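Local coordinates for amidohydrolase (Pseudomonas aeruginosa, PDB 2I5G), which is an amidohydrolase of the M19 membrane dipeptidase family that probably hydrolyses dipeptides in a metal-dependent way, at residues V208-F213 against D226-A231; C181-L186 against I232-N237; D66-V71 against G84-L89. The protein carries 2 engineered substitutions. All blocks are in the same frame, centred on the assembly; numbering follows the deposited sequence.

Interaction 1: residues V208-F213 against D226-A231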
loop_
_atom_site.group_PDB
_atom_site.type_symbol
_atom_site.label_atom_id
_atom_site.label_comp_id
_atom_site.label_asym_id
_atom_site.label_seq_id
_atom_site.Cartn_x
_atom_site.Cartn_y
_atom_site.Cartn_z
ATOM N N VAL A 208 -2.874 4.734 -26.403
ATOM C CA VAL A 208 -2.584 3.311 -26.249
ATOM C C VAL A 208 -1.363 2.848 -27.031
ATOM O O VAL A 208 -1.346 2.905 -28.257
ATOM C CB VAL A 208 -3.764 2.436 -26.710
ATOM C CG1 VAL A 208 -3.359 0.957 -26.664
ATOM C CG2 VAL A 208 -4.989 2.706 -25.839
ATOM N N GLY A 209 -0.346 2.386 -26.310
ATOM C CA GLY A 209 0.851 1.879 -26.954
ATOM C C GLY A 209 0.742 0.360 -27.008
ATOM O O GLY A 209 0.637 -0.296 -25.966
ATOM N N VAL A 210 0.748 -0.204 -28.214
ATOM C CA VAL A 210 0.638 -1.650 -28.382
ATOM C C VAL A 210 1.989 -2.311 -28.164
ATOM O O VAL A 210 3.003 -1.854 -28.688
ATOM C CB VAL A 210 0.124 -2.013 -29.785
ATOM C CG1 VAL A 210 -0.142 -3.497 -29.870
ATOM C CG2 VAL A 210 -1.138 -1.235 -30.090
ATOM N N THR A 211 1.991 -3.388 -27.384
ATOM C CA THR A 211 3.213 -4.122 -27.071
ATOM C C THR A 211 3.333 -5.410 -27.884
ATOM O O THR A 211 2.418 -5.776 -28.621
ATOM C CB THR A 211 3.271 -4.480 -25.571
ATOM O OG1 THR A 211 4.572 -4.990 -25.255
ATOM C CG2 THR A 211 2.219 -5.537 -25.228
HETATM N N MSE A 212 4.461 -6.099 -27.728
HETATM C CA MSE A 212 4.721 -7.340 -28.457
HETATM C C MSE A 212 5.215 -8.486 -27.571
HETATM O O MSE A 212 5.824 -9.435 -28.062
HETATM C CB MSE A 212 5.754 -7.081 -29.550
HETATM C CG MSE A 212 7.044 -6.485 -29.021
HETATM SE SE MSE A 212 8.455 -6.420 -30.329
HETATM C CE MSE A 212 8.222 -4.612 -30.941
ATOM N N PHE A 213 4.947 -8.408 -26.273
ATOM C CA PHE A 213 5.395 -9.453 -25.362
ATOM C C PHE A 213 4.790 -10.812 -25.699
ATOM O O PHE A 213 3.575 -10.999 -25.626
ATOM C CB PHE A 213 5.058 -9.085 -23.925
ATOM C CG PHE A 213 5.956 -9.730 -22.927
ATOM C CD1 PHE A 213 7.316 -9.439 -22.918
ATOM C CD2 PHE A 213 5.455 -10.635 -22.002
ATOM C CE1 PHE A 213 8.168 -10.044 -22.001
ATOM C CE2 PHE A 213 6.296 -11.247 -21.079
ATOM C CZ PHE A 213 7.655 -10.952 -21.076
ATOM N N ASP A 226 4.646 -9.739 -38.359
ATOM C CA ASP A 226 3.306 -9.515 -38.916
ATOM C C ASP A 226 2.186 -9.686 -37.900
ATOM O O ASP A 226 1.183 -8.979 -37.954
ATOM C CB ASP A 226 3.052 -10.467 -40.083
ATOM C CG ASP A 226 3.789 -10.060 -41.336
ATOM O OD1 ASP A 226 3.374 -9.067 -41.967
ATOM O OD2 ASP A 226 4.786 -10.729 -41.686
ATOM N N ASP A 227 2.345 -10.634 -36.984
ATOM C CA ASP A 227 1.335 -10.870 -35.961
ATOM C C ASP A 227 1.245 -9.654 -35.052
ATOM O O ASP A 227 0.223 -9.410 -34.416
ATOM C CB ASP A 227 1.691 -12.111 -35.141
ATOM C CG ASP A 227 1.546 -13.393 -35.938
ATOM O OD1 ASP A 227 0.407 -13.723 -36.332
ATOM O OD2 ASP A 227 2.569 -14.068 -36.173
ATOM N N TYR A 228 2.330 -8.894 -35.001
ATOM C CA TYR A 228 2.393 -7.689 -34.186
ATOM C C TYR A 228 1.611 -6.588 -34.905
ATOM O O TYR A 228 0.776 -5.913 -34.304
ATOM C CB TYR A 228 3.859 -7.298 -33.985
ATOM C CG TYR A 228 4.110 -6.099 -33.101
ATOM C CD1 TYR A 228 3.297 -5.830 -31.998
ATOM C CD2 TYR A 228 5.215 -5.274 -33.324
ATOM C CE1 TYR A 228 3.582 -4.772 -31.134
ATOM C CE2 TYR A 228 5.511 -4.218 -32.467
ATOM C CZ TYR A 228 4.693 -3.975 -31.370
ATOM O OH TYR A 228 5.013 -2.959 -30.497
ATOM N N ALA A 229 1.873 -6.418 -36.196
ATOM C CA ALA A 229 1.157 -5.416 -36.976
ATOM C C ALA A 229 -0.333 -5.732 -36.896
ATOM O O ALA A 229 -1.164 -4.833 -36.821
ATOM C CB ALA A 229 1.615 -5.452 -38.424
ATOM N N GLU A 230 -0.666 -7.019 -36.910
ATOM C CA GLU A 230 -2.056 -7.452 -36.828
ATOM C C GLU A 230 -2.709 -6.893 -35.569
ATOM O O GLU A 230 -3.813 -6.346 -35.613
ATOM C CB GLU A 230 -2.129 -8.980 -36.807
ATOM C CG GLU A 230 -3.511 -9.542 -36.502
ATOM C CD GLU A 230 -3.542 -11.065 -36.488
ATOM O OE1 GLU A 230 -4.590 -11.639 -36.110
ATOM O OE2 GLU A 230 -2.524 -11.693 -36.856
ATOM N N ALA A 231 -2.019 -7.035 -34.443
ATOM C CA ALA A 231 -2.547 -6.543 -33.181
ATOM C C ALA A 231 -2.603 -5.019 -33.191
ATOM O O ALA A 231 -3.532 -4.424 -32.652
ATOM C CB ALA A 231 -1.687 -7.044 -32.018
#

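Interaction 2: residues C181-L186 against I232-N237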
loop_
_atom_site.group_PDB
_atom_site.type_symbol
_atom_site.label_atom_id
_atom_site.label_comp_id
_atom_site.label_asym_id
_atom_site.label_seq_id
_atom_site.Cartn_x
_atom_site.Cartn_y
_atom_site.Cartn_z
ATOM N N CYS A 181 0.442 -2.676 -23.970
ATOM C CA CYS A 181 -0.555 -3.717 -23.743
ATOM C C CYS A 181 -1.032 -4.337 -25.052
ATOM O O CYS A 181 -0.676 -3.890 -26.137
ATOM C CB CYS A 181 -1.752 -3.144 -23.000
ATOM S SG CYS A 181 -2.655 -1.963 -24.004
ATOM N N LEU A 182 -1.845 -5.375 -24.934
ATOM C CA LEU A 182 -2.373 -6.066 -26.094
ATOM C C LEU A 182 -3.855 -6.340 -25.917
ATOM O O LEU A 182 -4.347 -6.430 -24.795
ATOM C CB LEU A 182 -1.614 -7.370 -26.309
ATOM C CG LEU A 182 -0.227 -7.186 -26.919
ATOM C CD1 LEU A 182 0.515 -8.520 -26.961
ATOM C CD2 LEU A 182 -0.384 -6.608 -28.317
ATOM N N PRO A 183 -4.588 -6.486 -27.033
ATOM C CA PRO A 183 -6.030 -6.746 -27.016
ATOM C C PRO A 183 -6.400 -8.141 -26.532
ATOM O O PRO A 183 -5.865 -9.137 -27.017
ATOM C CB PRO A 183 -6.420 -6.521 -28.465
ATOM C CG PRO A 183 -5.246 -7.087 -29.184
ATOM C CD PRO A 183 -4.077 -6.507 -28.417
ATOM N N SER A 184 -7.318 -8.213 -25.573
ATOM C CA SER A 184 -7.759 -9.502 -25.061
ATOM C C SER A 184 -8.710 -10.140 -26.075
ATOM O O SER A 184 -9.147 -11.278 -25.911
ATOM C CB SER A 184 -8.448 -9.327 -23.708
ATOM O OG SER A 184 -9.491 -8.383 -23.799
ATOM N N GLY A 185 -9.021 -9.390 -27.129
ATOM C CA GLY A 185 -9.889 -9.894 -28.176
ATOM C C GLY A 185 -9.103 -10.829 -29.076
ATOM O O GLY A 185 -9.631 -11.379 -30.041
ATOM N N LEU A 186 -7.823 -11.003 -28.759
ATOM C CA LEU A 186 -6.956 -11.894 -29.521
ATOM C C LEU A 186 -6.363 -12.955 -28.592
ATOM O O LEU A 186 -6.093 -14.075 -29.015
ATOM C CB LEU A 186 -5.830 -11.100 -30.184
ATOM C CG LEU A 186 -6.267 -10.019 -31.169
ATOM C CD1 LEU A 186 -5.047 -9.286 -31.702
ATOM C CD2 LEU A 186 -7.053 -10.653 -32.307
ATOM N N ILE A 232 -1.614 -4.387 -33.814
ATOM C CA ILE A 232 -1.575 -2.933 -33.883
ATOM C C ILE A 232 -2.716 -2.396 -34.733
ATOM O O ILE A 232 -3.210 -1.289 -34.500
ATOM C CB ILE A 232 -0.219 -2.438 -34.443
ATOM C CG1 ILE A 232 0.878 -2.700 -33.409
ATOM C CG2 ILE A 232 -0.286 -0.949 -34.780
ATOM C CD1 ILE A 232 2.232 -2.287 -33.844
ATOM N N GLU A 233 -3.143 -3.181 -35.713
ATOM C CA GLU A 233 -4.235 -2.764 -36.578
ATOM C C GLU A 233 -5.576 -3.019 -35.884
ATOM O O GLU A 233 -6.524 -2.251 -36.055
ATOM C CB GLU A 233 -4.141 -3.505 -37.912
ATOM C CG GLU A 233 -2.807 -3.251 -38.610
ATOM C CD GLU A 233 -2.539 -4.174 -39.797
ATOM O OE1 GLU A 233 -2.761 -5.399 -39.676
ATOM O OE2 GLU A 233 -2.082 -3.671 -40.848
ATOM N N TYR A 234 -5.640 -4.084 -35.088
ATOM C CA TYR A 234 -6.853 -4.426 -34.355
ATOM C C TYR A 234 -7.156 -3.285 -33.395
ATOM O O TYR A 234 -8.291 -2.828 -33.298
ATOM C CB TYR A 234 -6.650 -5.719 -33.553
ATOM C CG TYR A 234 -7.839 -6.161 -32.721
ATOM C CD1 TYR A 234 -8.828 -6.983 -33.252
ATOM C CD2 TYR A 234 -7.973 -5.756 -31.395
ATOM C CE1 TYR A 234 -9.928 -7.397 -32.480
ATOM C CE2 TYR A 234 -9.063 -6.161 -30.616
ATOM C CZ TYR A 234 -10.038 -6.982 -31.163
ATOM O OH TYR A 234 -11.106 -7.393 -30.382
ATOM N N VAL A 235 -6.124 -2.821 -32.694
ATOM C CA VAL A 235 -6.276 -1.742 -31.723
ATOM C C VAL A 235 -6.620 -0.429 -32.395
ATOM O O VAL A 235 -7.470 0.316 -31.913
ATOM C CB VAL A 235 -4.980 -1.544 -30.870
ATOM C CG1 VAL A 235 -5.095 -0.286 -30.014
ATOM C CG2 VAL A 235 -4.754 -2.751 -29.974
HETATM N N MSE A 236 -5.959 -0.139 -33.507
HETATM C CA MSE A 236 -6.228 1.101 -34.215
HETATM C C MSE A 236 -7.650 1.107 -34.759
HETATM O O MSE A 236 -8.213 2.165 -35.040
HETATM C CB MSE A 236 -5.236 1.293 -35.359
HETATM C CG MSE A 236 -5.402 2.623 -36.068
HETATM SE SE MSE A 236 -4.029 2.972 -37.369
HETATM C CE MSE A 236 -4.809 2.001 -38.852
ATOM N N ASN A 237 -8.231 -0.079 -34.905
ATOM C CA ASN A 237 -9.596 -0.196 -35.403
ATOM C C ASN A 237 -10.607 0.309 -34.370
ATOM O O ASN A 237 -11.725 0.690 -34.722
ATOM C CB ASN A 237 -9.901 -1.652 -35.759
ATOM C CG ASN A 237 -11.375 -1.886 -36.065
ATOM O OD1 ASN A 237 -11.940 -1.276 -36.973
ATOM N ND2 ASN A 237 -12.001 -2.779 -35.305
HETATM O O HOH W 1 -12.121 -10.576 -30.704
#

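Interaction 3: residues D66-V71 against G84-L89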
loop_
_atom_site.group_PDB
_atom_site.type_symbol
_atom_site.label_atom_id
_atom_site.label_comp_id
_atom_site.label_asym_id
_atom_site.label_seq_id
_atom_site.Cartn_x
_atom_site.Cartn_y
_atom_site.Cartn_z
ATOM N N ASP A 66 27.429 10.622 -26.235
ATOM C CA ASP A 66 27.571 10.707 -27.680
ATOM C C ASP A 66 26.532 9.823 -28.369
ATOM O O ASP A 66 26.409 9.828 -29.592
ATOM C CB ASP A 66 28.985 10.282 -28.079
ATOM C CG ASP A 66 29.323 8.875 -27.623
ATOM O OD1 ASP A 66 28.990 8.523 -26.471
ATOM O OD2 ASP A 66 29.933 8.124 -28.414
ATOM N N LEU A 67 25.780 9.079 -27.563
ATOM C CA LEU A 67 24.750 8.170 -28.052
ATOM C C LEU A 67 23.358 8.545 -27.566
ATOM O O LEU A 67 22.385 8.443 -28.310
ATOM C CB LEU A 67 25.052 6.737 -27.594
ATOM C CG LEU A 67 25.941 5.852 -28.478
ATOM C CD1 LEU A 67 27.055 6.676 -29.105
ATOM C CD2 LEU A 67 26.489 4.691 -27.644
ATOM N N VAL A 68 23.266 8.980 -26.312
ATOM C CA VAL A 68 21.981 9.330 -25.729
ATOM C C VAL A 68 22.000 10.626 -24.924
ATOM O O VAL A 68 23.055 11.090 -24.490
ATOM C CB VAL A 68 21.487 8.194 -24.803
ATOM C CG1 VAL A 68 21.329 6.903 -25.596
ATOM C CG2 VAL A 68 22.476 7.991 -23.661
ATOM N N ILE A 69 20.811 11.197 -24.734
ATOM C CA ILE A 69 20.621 12.431 -23.975
ATOM C C ILE A 69 19.296 12.310 -23.231
ATOM O O ILE A 69 18.372 11.625 -23.685
ATOM C CB ILE A 69 20.533 13.675 -24.886
ATOM C CG1 ILE A 69 19.288 13.573 -25.777
ATOM C CG2 ILE A 69 21.795 13.813 -25.709
ATOM C CD1 ILE A 69 19.106 14.744 -26.728
ATOM N N PRO A 70 19.181 12.989 -22.082
ATOM C CA PRO A 70 17.981 12.981 -21.242
ATOM C C PRO A 70 16.788 13.542 -21.989
ATOM O O PRO A 70 16.953 14.277 -22.953
ATOM C CB PRO A 70 18.367 13.885 -20.071
ATOM C CG PRO A 70 19.862 13.836 -20.051
ATOM C CD PRO A 70 20.207 13.876 -21.511
ATOM N N VAL A 71 15.590 13.201 -21.533
ATOM C CA VAL A 71 14.359 13.701 -22.140
ATOM C C VAL A 71 13.402 14.180 -21.058
ATOM O O VAL A 71 12.911 13.382 -20.267
ATOM C CB VAL A 71 13.645 12.613 -22.971
ATOM C CG1 VAL A 71 12.229 13.053 -23.306
ATOM C CG2 VAL A 71 14.409 12.367 -24.254
ATOM N N GLY A 84 21.229 13.218 -34.089
ATOM C CA GLY A 84 21.614 11.838 -34.321
ATOM C C GLY A 84 21.850 11.075 -33.031
ATOM O O GLY A 84 22.842 10.359 -32.894
ATOM N N LYS A 85 20.938 11.233 -32.077
ATOM C CA LYS A 85 21.053 10.549 -30.800
ATOM C C LYS A 85 19.710 10.007 -30.363
ATOM O O LYS A 85 18.689 10.257 -31.005
ATOM C CB LYS A 85 21.601 11.496 -29.727
ATOM C CG LYS A 85 23.071 11.837 -29.907
ATOM C CD LYS A 85 23.550 12.848 -28.883
ATOM C CE LYS A 85 24.939 13.334 -29.233
ATOM N NZ LYS A 85 25.404 14.378 -28.286
ATOM N N THR A 86 19.722 9.259 -29.266
ATOM C CA THR A 86 18.509 8.670 -28.725
ATOM C C THR A 86 18.133 9.319 -27.412
ATOM O O THR A 86 18.900 9.304 -26.451
ATOM C CB THR A 86 18.677 7.158 -28.498
ATOM O OG1 THR A 86 18.581 6.477 -29.751
ATOM C CG2 THR A 86 17.607 6.636 -27.555
ATOM N N GLY A 87 16.936 9.883 -27.375
ATOM C CA GLY A 87 16.481 10.532 -26.167
ATOM C C GLY A 87 15.991 9.495 -25.189
ATOM O O GLY A 87 15.378 8.505 -25.590
ATOM N N ILE A 88 16.267 9.715 -23.909
ATOM C CA ILE A 88 15.842 8.786 -22.873
ATOM C C ILE A 88 14.933 9.457 -21.861
ATOM O O ILE A 88 15.324 10.398 -21.175
ATOM C CB ILE A 88 17.065 8.155 -22.173
ATOM C CG1 ILE A 88 17.747 7.196 -23.152
ATOM C CG2 ILE A 88 16.645 7.413 -20.907
ATOM C CD1 ILE A 88 18.965 6.519 -22.592
ATOM N N LEU A 89 13.701 8.962 -21.798
ATOM C CA LEU A 89 12.684 9.483 -20.897
ATOM C C LEU A 89 12.459 8.511 -19.736
ATOM O O LEU A 89 11.987 7.388 -19.929
ATOM C CB LEU A 89 11.385 9.705 -21.685
ATOM C CG LEU A 89 10.047 9.819 -20.943
ATOM C CD1 LEU A 89 10.161 10.862 -19.853
ATOM C CD2 LEU A 89 8.922 10.169 -21.927
#

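Interaction 1: residues V208-F213 against D226-A231
The phenol of Tyr228 reaches from helix 225-239 to strand 207-210 and the loop after it, where its hydroxyl gives a hydrogen bond to the backbone. Tyr228 OH donates to Val210 O at 2.9 Å, approaching from above the carbonyl plane, 38° out of it. CG stands anti to the backbone N (chi1 -177°), where the side chain leaves the helix toward the strand. The carbonyl oxygen of Thr211 lies at the ring edge, near its plane, while the Thr211 CB is directed away from the helix and its OG1 hydrogen-bonds to Thr248 O.

One face of the ring is met by Met212, present as selenomethionine. Its CB sits over that face of the Tyr228 ring, displaced toward the rim, 3.6 Å from the centroid, a CH-pi contact. Further along the same side chain SE comes obliquely to the ring at 4.7 Å from the centroid, a Met-aromatic contact in its selenium form.

Apolar packing completes the join. Val210 CG1 touches Tyr228 CE1 at 4.1 Å, the two side chains sliding past each other in opposite directions, and the same methyl lies 4.4 Å from Ala231 CB, about one turn further along the helix. Val210 also meets Ile232 and Val235 of this helix, and Leu293 of helix 291-299 touches Tyr228.

All five touching residues are buried. They fasten the C-terminal part of a strand and the loop leaving it to the early turns of the helix that follows, within the beta-alpha-beta unit 207-210, 225-239, 244-246 of a TIM barrel.

Interaction 2: residues C181-L186 against I232-N237
Pro183 and Val235 mark the closest backbone approach, with their CA atoms 6.9 Å apart, where the irregular chain 181-186 passes helix 225-239; no direct hydrogen bond joins the two segments. Beyond Pro183 the chain makes a beta turn, closed by Leu186 N bonding back to Pro183 O, and this turn holds Pro183, Gly185 and Leu186 around one aromatic side chain, Tyr234. The tyrosine has CG anti to the backbone N (chi1 179°), and its ring lies against the turn. Pro183 CB lies obliquely to the ring, 3.4 Å from Tyr234 CD2. Leu186 contributes its CD2 methyl over one face, 4.1 Å above the plane of the Tyr234 ring and shifted toward the rim at CD1.

In the TIM-barrel layout, 181-186 runs from the last residue of strand 177-181 into the loop that follows, and it leans on the helix that comes after the next strand, 207-210, so the contact joins the loop after one strand to the helix after the next. The next helix residue, Val235, brings CG2 to 4.1 Å from Pro183 CD, the side chains crossing at about a right angle, while Val235 also touches Val210 of strand 207-210.

At the outer end of the ring, Gly185 CA comes to 3.6 Å from Tyr234 OH. A water donates to Gly185 O at 2.7 Å and, in a weak bond, to Tyr234 OH; the hydroxyl is also hydrogen-bonded to Asp195 OD1.

Interaction 3: residues D66-V71 against G84-L89
Val68 and Thr86 stand side by side on one face of a parallel strand pair, Val68 CG1 lying 3.9 Å from Thr86 CB. Ile88 reaches back to the same valine: its extended chain (chi2 180°) carries CD1 to 3.7 Å from Val68 CB, the two side chains meeting at a slant.

Ile69 points to the opposite face. There Lys85 runs out straight beyond CG and crosses Ile69 at about a right angle, with Lys85 CD 3.8 Å from Ile69 CG2. The aliphatic part of the lysine passes the carbonyl oxygens of Leu67 and Asp66, and its NZ ends on Ser65 O. Further on, Val71 CG2 rests beside the CA of Gly87, which has no side chain of its own, and Val71 CG1 packs on Leu89 CB at 3.8 Å.

The backbones fix this register. Thr86 N donates to Leu67 O at 2.9 Å. Ile69 N then donates to Thr86 O and Ile88 N to Ile69 O; a weak bond from Val71 N to Ile88 O follows. The axes of 68-70 and 86-89 are 37° apart in direction.

Strand 68-70 and strand 86-92 are the two arms of a beta-alpha-beta unit whose connection is helix 74-82. Along 86-92 the backbone also bonds to strand 36-40, through Gly87 and Leu89, while Ile61 of helix 47-63 packs on Val68 and Pro70, helix 23-31 on Leu67 and Thr86, and helix 304-323 on Leu89.

In the fold
Interaction 3 comes first along the chain, closing well before the other two open. Interaction 2 then spans interaction 1: residues 181-186 precede 208-213, and the consecutive ranges 226-231 and 232-237 share helix 225-239. These two contacts adjoin, centres 7 Å apart, and strands 177-181 and 207-210 pair between them; Thr211 N probably bonds to Cys181 O (3.0 Å). Interaction 3 sits about 25 Å from interaction 1 and 30 Å from interaction 2, centre to centre, on the opposite side of the chain's centre from interaction 2. Interactions 1 and 2 set a strand and the preceding strand's loop against one helix, while interaction 3 pairs two strands in another part of the barrel.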